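Uncharacterized protein (Archaeoglobus fulgidus DSM 4304, PDB 3BPD) is of unknown function but binds magnesium ions and assembles as a heptamer of small alpha+beta subunits. Local coordinates at residues H17-T21 against I22-L26; E43-Q46 against A47-N50. The protein carries 1 engineered substitution. All coordinates share one frame; numbering follows the deposited sequence.

Contact 1: H17-T21 against I22-L26; sequences HEPKT and IVFAL
Pro-19 and Phe-24 meet with their side chains crossing at about a right angle, the proline CD lying 3.8 Å from CE1 of the ring. The same CE1 also comes within 3.6 Å of the Pro-19 carbonyl O, while the carbonyl O of Lys-20 lies at the ring edge, near its plane. Farther round the turn, CB of Pro-19 rests 4.0 Å from CB of Val-23, so the proline lies against Val-23 as well as Phe-24. The peptide bond before Pro-19 is cis, which probably helps bend the chain into the helix. Phe-24 reaches back over the turn because its CG sits anti to its own carbonyl carbon (chi1 -83°), and it also packs on Ile-39 and Met-72. This is the start of helix 21-29, with Lys-20 as N-cap residue: its carbonyl O accepts from Val-23 N at 3.0 Å, the donor standing 53° above the carbonyl plane, and only weakly from Phe-24 N. One residue on, Thr-21 O takes Ala-25 N at 2.9 Å in an almost linear bond (172°), which marks regular alpha-helical pairing. Replacing the Phe-24 ring by an alanine here is likely to leave Pro-19 CD and Ile-39 without their neighbour and open a gap between helix start and sheet. In the outer shell, Lys-15 NZ hydrogen-bonds to Pro-19 O. Val-82 of a neighbouring subunit packs on Thr-21 and Ala-25.

Contact 2: E43-Q46 against A47-N50; sequences EIDQ and ATEN. With MG (magnesium ion), chain B; MG (magnesium ion), chain C.
Glu-43 and Asn-50 form an antiparallel hydrogen-bonded pair, with Asn-50 N to Glu-43 O at 2.9 Å and Glu-43 N to Asn-50 O at 3.1 Å, and the two segments run 163° apart. They are the end of the beta hairpin formed by strands 34-44 and 48-57, closed by the turn through Gln-46 and Ala-47; nearer that turn Asp-45 N donates to Thr-48 O. Ile-44 and Glu-49, the adjoining non-hydrogen-bonded pair, lie side by side on the other face of the sheet from Glu-43 and Asn-50, CD1 of the isoleucine 3.7 Å from OE2 of the glutamate. The other carboxylate oxygen of Glu-49, OE1, makes a salt bridge to Lys-15, which probably holds the acid end in place. Two magnesium ions are bound beside the turn. The Glu-43 side chain, extended with chi1 171°, brings its carboxylate up to Asp-45, and its OE2 bridges both ions, at 2.2 and 2.6 Å. Asp-45 reaches the first of these with OD1 (2.7 Å) and the second with OD2 (2.3 Å). The two acids thus converge on one pair of cations, whose positive charge probably offsets theirs. Asp-45 also runs alongside Thr-48, whose OG1 is hydrogen-bonded to Lys-15 O and whose methyl CG2 lies 3.4 Å from Asp-45 OD1.

Leaving strand 6-16, the chain first enters contact 1, where 17-21 turns into helix 21-29; it then runs through the helix and strand 34-44 before contact 2 closes the hairpin to strand 48-57. Each contact is local and continuous in sequence, so the two lie in series, neither enclosing nor crossing the other. Their centres are about 13 Å apart, yet they meet through His-17: its NE2 lies 3.1 Å from Asp-45 O, a probable hydrogen bond. The loop after strand 6-16 is thereby joined to the hairpin turn, while Phe-24 and Thr-21 pack on Ile-39 of strand 34-44, bringing the helix onto the sheet.

Contact 1: H17-T21 against I22-L26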
# COMPACT_ATOMS: atom_id res chain seq x y z
N HIS F 17 1.11 -1.19 35.63
CA HIS F 17 1.78 -2.31 34.97
C HIS F 17 1.06 -3.65 35.07
O HIS F 17 1.15 -4.47 34.16
CB HIS F 17 3.20 -2.46 35.50
CG HIS F 17 4.08 -1.29 35.20
ND1 HIS F 17 5.39 -1.22 35.63
CD2 HIS F 17 3.84 -0.15 34.52
CE1 HIS F 17 5.92 -0.08 35.22
NE2 HIS F 17 5.00 0.59 34.55
N GLU F 18 0.34 -3.88 36.16
CA GLU F 18 -0.37 -5.14 36.33
C GLU F 18 -1.87 -4.94 36.34
O GLU F 18 -2.35 -3.94 36.84
CB GLU F 18 0.08 -5.81 37.63
CG GLU F 18 1.47 -6.40 37.56
CD GLU F 18 1.49 -7.76 36.88
OE1 GLU F 18 0.75 -7.96 35.89
OE2 GLU F 18 2.26 -8.63 37.32
N PRO F 19 -2.62 -5.87 35.75
CA PRO F 19 -2.17 -7.10 35.08
C PRO F 19 -1.47 -6.79 33.77
O PRO F 19 -1.55 -5.68 33.26
CB PRO F 19 -3.48 -7.86 34.83
CG PRO F 19 -4.39 -7.36 35.91
CD PRO F 19 -4.08 -5.89 35.93
N LYS F 20 -0.79 -7.78 33.21
CA LYS F 20 -0.10 -7.60 31.94
C LYS F 20 -1.13 -7.41 30.81
O LYS F 20 -2.29 -7.82 30.95
CB LYS F 20 0.76 -8.82 31.63
CG LYS F 20 1.90 -8.98 32.60
CD LYS F 20 2.64 -10.30 32.42
CE LYS F 20 4.08 -10.16 32.98
NZ LYS F 20 4.15 -9.31 34.24
N THR F 21 -0.71 -6.81 29.70
CA THR F 21 -1.65 -6.60 28.60
C THR F 21 -2.22 -7.90 28.02
O THR F 21 -3.38 -7.93 27.59
CB THR F 21 -1.01 -5.81 27.44
OG1 THR F 21 0.20 -6.44 27.05
CG2 THR F 21 -0.72 -4.38 27.86
N ILE F 22 -1.44 -8.98 28.02
CA ILE F 22 -1.95 -10.23 27.48
C ILE F 22 -3.16 -10.74 28.27
O ILE F 22 -3.91 -11.58 27.79
CB ILE F 22 -0.87 -11.34 27.45
CG1 ILE F 22 -0.46 -11.72 28.86
CG2 ILE F 22 0.34 -10.88 26.68
CD1 ILE F 22 0.59 -12.80 28.87
N VAL F 23 -3.34 -10.23 29.48
CA VAL F 23 -4.46 -10.63 30.31
C VAL F 23 -5.67 -9.77 29.91
O VAL F 23 -6.80 -10.25 29.83
CB VAL F 23 -4.12 -10.46 31.80
CG1 VAL F 23 -5.21 -11.04 32.67
CG2 VAL F 23 -2.79 -11.16 32.08
N PHE F 24 -5.43 -8.49 29.64
CA PHE F 24 -6.51 -7.63 29.19
C PHE F 24 -7.06 -8.22 27.90
O PHE F 24 -8.27 -8.36 27.72
CB PHE F 24 -6.01 -6.22 28.90
CG PHE F 24 -5.90 -5.36 30.11
CD1 PHE F 24 -5.06 -5.73 31.15
CD2 PHE F 24 -6.69 -4.23 30.24
CE1 PHE F 24 -5.00 -5.00 32.32
CE2 PHE F 24 -6.65 -3.48 31.41
CZ PHE F 24 -5.80 -3.86 32.45
N ALA F 25 -6.15 -8.58 27.00
CA ALA F 25 -6.54 -9.16 25.73
C ALA F 25 -7.39 -10.39 25.96
O ALA F 25 -8.53 -10.43 25.49
CB ALA F 25 -5.30 -9.52 24.90
N LEU F 26 -6.87 -11.38 26.67
CA LEU F 26 -7.64 -12.60 26.92
C LEU F 26 -9.05 -12.31 27.43
O LEU F 26 -10.04 -12.74 26.84
CB LEU F 26 -6.91 -13.50 27.90
CG LEU F 26 -5.61 -14.11 27.37
CD1 LEU F 26 -4.80 -14.65 28.52
CD2 LEU F 26 -5.91 -15.20 26.33

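Contact 2: E43-Q46 against A47-N50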
# COMPACT_ATOMS: atom_id res chain seq x y z
N GLU F 43 3.46 3.11 25.22
CA GLU F 43 4.59 3.55 26.03
C GLU F 43 4.55 3.00 27.44
O GLU F 43 3.47 2.78 28.01
CB GLU F 43 4.62 5.08 26.09
CG GLU F 43 5.63 5.65 27.08
CD GLU F 43 5.49 7.15 27.28
OE1 GLU F 43 5.92 7.93 26.40
OE2 GLU F 43 4.93 7.55 28.32
N ILE F 44 5.73 2.75 28.01
CA ILE F 44 5.84 2.27 29.37
C ILE F 44 6.41 3.40 30.23
O ILE F 44 7.40 4.03 29.87
CB ILE F 44 6.78 1.07 29.51
CG1 ILE F 44 6.30 -0.09 28.65
CG2 ILE F 44 6.79 0.62 30.95
CD1 ILE F 44 7.01 -1.41 28.95
N ASP F 45 5.79 3.64 31.37
CA ASP F 45 6.25 4.68 32.28
C ASP F 45 6.74 4.09 33.59
O ASP F 45 6.91 2.88 33.73
CB ASP F 45 5.12 5.69 32.56
CG ASP F 45 4.98 6.76 31.47
OD1 ASP F 45 3.82 7.07 31.10
OD2 ASP F 45 6.01 7.29 31.00
N GLN F 46 6.96 4.99 34.55
CA GLN F 46 7.44 4.63 35.88
C GLN F 46 6.71 3.41 36.42
O GLN F 46 7.33 2.39 36.71
CB GLN F 46 7.25 5.83 36.81
CG GLN F 46 8.00 5.75 38.12
CD GLN F 46 7.97 7.07 38.87
OE1 GLN F 46 8.34 8.12 38.31
NE2 GLN F 46 7.54 7.04 40.13
N ALA F 47 5.39 3.53 36.55
CA ALA F 47 4.55 2.46 37.06
C ALA F 47 3.24 2.43 36.29
O ALA F 47 2.19 2.07 36.83
CB ALA F 47 4.28 2.71 38.52
N THR F 48 3.31 2.80 35.02
CA THR F 48 2.11 2.88 34.20
C THR F 48 2.41 2.58 32.73
O THR F 48 3.56 2.62 32.30
CB THR F 48 1.51 4.30 34.32
OG1 THR F 48 0.09 4.20 34.43
CG2 THR F 48 1.86 5.15 33.10
N GLU F 49 1.37 2.28 31.97
CA GLU F 49 1.53 2.01 30.55
C GLU F 49 0.39 2.65 29.78
O GLU F 49 -0.73 2.73 30.27
CB GLU F 49 1.50 0.52 30.24
CG GLU F 49 2.44 -0.34 31.03
CD GLU F 49 2.51 -1.76 30.49
OE1 GLU F 49 1.44 -2.38 30.32
OE2 GLU F 49 3.64 -2.24 30.25
N ASN F 50 0.69 3.12 28.58
CA ASN F 50 -0.32 3.68 27.71
C ASN F 50 -0.43 2.63 26.61
O ASN F 50 0.57 2.24 26.01
CB ASN F 50 0.12 5.04 27.15
CG ASN F 50 -0.07 6.18 28.16
OD1 ASN F 50 -1.17 6.39 28.65
ND2 ASN F 50 1.01 6.91 28.46
MG MG B . 3.71 9.07 29.33
MG MG C . 7.19 8.42 29.37